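Local coordinates for Poly(A) RNA polymerase protein 2 (Saccharomyces cerevisiae, PDB 3NYB) that probably adds poly(A) tails to RNA as the polymerase subunit of TRAMP, a nuclear RNA surveillance complex in which it pairs with the zinc-knuckle protein Air2p, at residues Asp233-Ser238 with Val244-Ser249. The protein carries 1 engineered substitution. Sequence-based numbering, arbitrary orientation.
Sequences DVALGS and VYFPKS
Val244 pairs with Gly237 through two backbone hydrogen bonds: its O accepts from Gly237 N at 3.0 Å, while the return bond from Val244 N to Gly237 O is weak. Next, Tyr245 faces Val234 and Leu236 on one side of the two strands. Its CB lies 3.5 Å from Val234 CG1, the methyl set anti to the backbone N (chi1 -172°), and the base of its ring slants past that methyl. Leu236 CG is a looser neighbour on the same side, where Ser195 of helix 186-198 also touches Leu236 and Tyr245. Phe246 and Ala235 exchange both backbone hydrogen bonds; Ala235 N to Phe246 O measures 2.8 Å, whereas Phe246 N reaches Ala235 O from above the carbonyl plane. With chi1 at 55°, the Phe246 ring folds back over strand 234-238, and Ala235 CB sits over one face, 4.1 Å from the centroid, in a CH-pi contact. The far rim carries CE2 to 4.0 Å from Gly237 CA, and Trp251 meets the same ring. Pro247 opposes Val234 in a non-hydrogen-bonded pair, where the pairing needs no N-H from it; its CA makes a CA-H...O contact with Asp233 O, which also accepts a hydrogen bond from Lys248 N at 2.8 Å. The lysine chain, bent at chi2 and chi4, runs back across the N-terminal end of strand 234-238, bringing CE to 3.3 Å from Val234 O and NZ into a hydrogen bond with Tyr231 O. Air2p packs on Val234, Val244, Tyr245 and Pro247, and OG of its Ser67 is hydrogen-bonded to Asp233 OD2. Together the segments form a twisted antiparallel beta hairpin in the Cid1-family region, contributing to the interface with the zinc-knuckle partner.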
loop_
_atom_site.group_PDB
_atom_site.type_symbol
_atom_site.label_atom_id
_atom_site.label_comp_id
_atom_site.label_asym_id
_atom_site.label_seq_id
_atom_site.Cartn_x
_atom_site.Cartn_y
_atom_site.Cartn_z
ATOM N N ASP A 233 -7.541 18.194 7.349
ATOM C CA ASP A 233 -6.811 18.827 8.452
ATOM C C ASP A 233 -5.559 18.098 8.978
ATOM O O ASP A 233 -4.718 18.720 9.624
ATOM C CB ASP A 233 -7.764 19.086 9.626
ATOM C CG ASP A 233 -9.045 19.787 9.202
ATOM O OD1 ASP A 233 -8.973 20.918 8.679
ATOM O OD2 ASP A 233 -10.132 19.212 9.409
ATOM N N VAL A 234 -5.430 16.796 8.724
ATOM C CA VAL A 234 -4.324 16.025 9.300
ATOM C C VAL A 234 -3.251 15.617 8.289
ATOM O O VAL A 234 -3.564 15.181 7.184
ATOM C CB VAL A 234 -4.836 14.757 10.006
ATOM C CG1 VAL A 234 -3.703 14.070 10.753
ATOM C CG2 VAL A 234 -5.968 15.100 10.950
ATOM N N ALA A 235 -1.986 15.745 8.682
ATOM C CA ALA A 235 -0.860 15.360 7.831
ATOM C C ALA A 235 -0.030 14.256 8.479
ATOM O O ALA A 235 -0.174 13.984 9.672
ATOM C CB ALA A 235 0.016 16.566 7.529
ATOM N N LEU A 236 0.837 13.621 7.694
ATOM C CA LEU A 236 1.671 12.541 8.209
ATOM C C LEU A 236 3.146 12.868 8.089
ATOM O O LEU A 236 3.583 13.417 7.078
ATOM C CB LEU A 236 1.387 11.223 7.482
ATOM C CG LEU A 236 0.109 10.472 7.837
ATOM C CD1 LEU A 236 -1.024 11.041 7.053
ATOM C CD2 LEU A 236 0.279 9.013 7.510
ATOM N N GLY A 237 3.907 12.510 9.122
ATOM C CA GLY A 237 5.344 12.716 9.138
ATOM C C GLY A 237 6.036 11.743 10.072
ATOM O O GLY A 237 5.409 10.820 10.592
ATOM N N SER A 238 7.334 11.950 10.285
ATOM C CA SER A 238 8.117 11.084 11.161
ATOM C C SER A 238 9.126 11.857 12.001
ATOM O O SER A 238 10.168 12.290 11.505
ATOM C CB SER A 238 8.831 9.991 10.361
ATOM O OG SER A 238 8.076 8.791 10.344
ATOM N N VAL A 244 3.705 9.987 12.922
ATOM C CA VAL A 244 3.179 11.168 13.593
ATOM C C VAL A 244 2.107 11.856 12.760
ATOM O O VAL A 244 2.216 11.922 11.538
ATOM C CB VAL A 244 4.320 12.177 13.842
ATOM C CG1 VAL A 244 3.827 13.610 13.713
ATOM C CG2 VAL A 244 4.963 11.931 15.187
ATOM N N TYR A 245 1.064 12.358 13.413
ATOM C CA TYR A 245 0.148 13.281 12.753
ATOM C C TYR A 245 0.474 14.702 13.188
ATOM O O TYR A 245 0.846 14.940 14.336
ATOM C CB TYR A 245 -1.312 13.012 13.125
ATOM C CG TYR A 245 -1.841 11.629 12.845
ATOM C CD1 TYR A 245 -1.275 10.818 11.871
ATOM C CD2 TYR A 245 -2.945 11.148 13.536
ATOM C CE1 TYR A 245 -1.777 9.548 11.619
ATOM C CE2 TYR A 245 -3.456 9.888 13.286
ATOM C CZ TYR A 245 -2.869 9.090 12.329
ATOM O OH TYR A 245 -3.383 7.835 12.091
ATOM N N PHE A 246 0.331 15.652 12.275
ATOM C CA PHE A 246 0.311 17.055 12.668
ATOM C C PHE A 246 -0.702 17.830 11.840
ATOM O O PHE A 246 -0.956 17.479 10.693
ATOM C CB PHE A 246 1.709 17.694 12.623
ATOM C CG PHE A 246 2.413 17.572 11.300
ATOM C CD1 PHE A 246 2.270 18.549 10.330
ATOM C CD2 PHE A 246 3.257 16.502 11.046
ATOM C CE1 PHE A 246 2.935 18.447 9.120
ATOM C CE2 PHE A 246 3.923 16.396 9.840
ATOM C CZ PHE A 246 3.761 17.369 8.875
ATOM N N PRO A 247 -1.302 18.877 12.430
ATOM C CA PRO A 247 -2.359 19.625 11.740
ATOM C C PRO A 247 -1.781 20.416 10.569
ATOM O O PRO A 247 -0.659 20.910 10.656
ATOM C CB PRO A 247 -2.891 20.575 12.825
ATOM C CG PRO A 247 -2.288 20.093 14.126
ATOM C CD PRO A 247 -1.001 19.447 13.755
ATOM N N LYS A 248 -2.532 20.524 9.481
ATOM C CA LYS A 248 -2.049 21.234 8.306
ATOM C C LYS A 248 -1.627 22.637 8.693
ATOM O O LYS A 248 -0.600 23.141 8.234
ATOM C CB LYS A 248 -3.137 21.307 7.235
ATOM C CG LYS A 248 -3.665 19.958 6.775
ATOM C CD LYS A 248 -2.682 19.254 5.863
ATOM C CE LYS A 248 -3.234 17.914 5.403
ATOM N NZ LYS A 248 -4.297 18.060 4.370
ATOM N N SER A 249 -2.432 23.251 9.556
ATOM C CA SER A 249 -2.268 24.649 9.943
ATOM C C SER A 249 -0.888 24.981 10.507
ATOM O O SER A 249 -0.459 26.132 10.452
ATOM C CB SER A 249 -3.358 25.039 10.940
ATOM O OG SER A 249 -3.632 23.964 11.821
#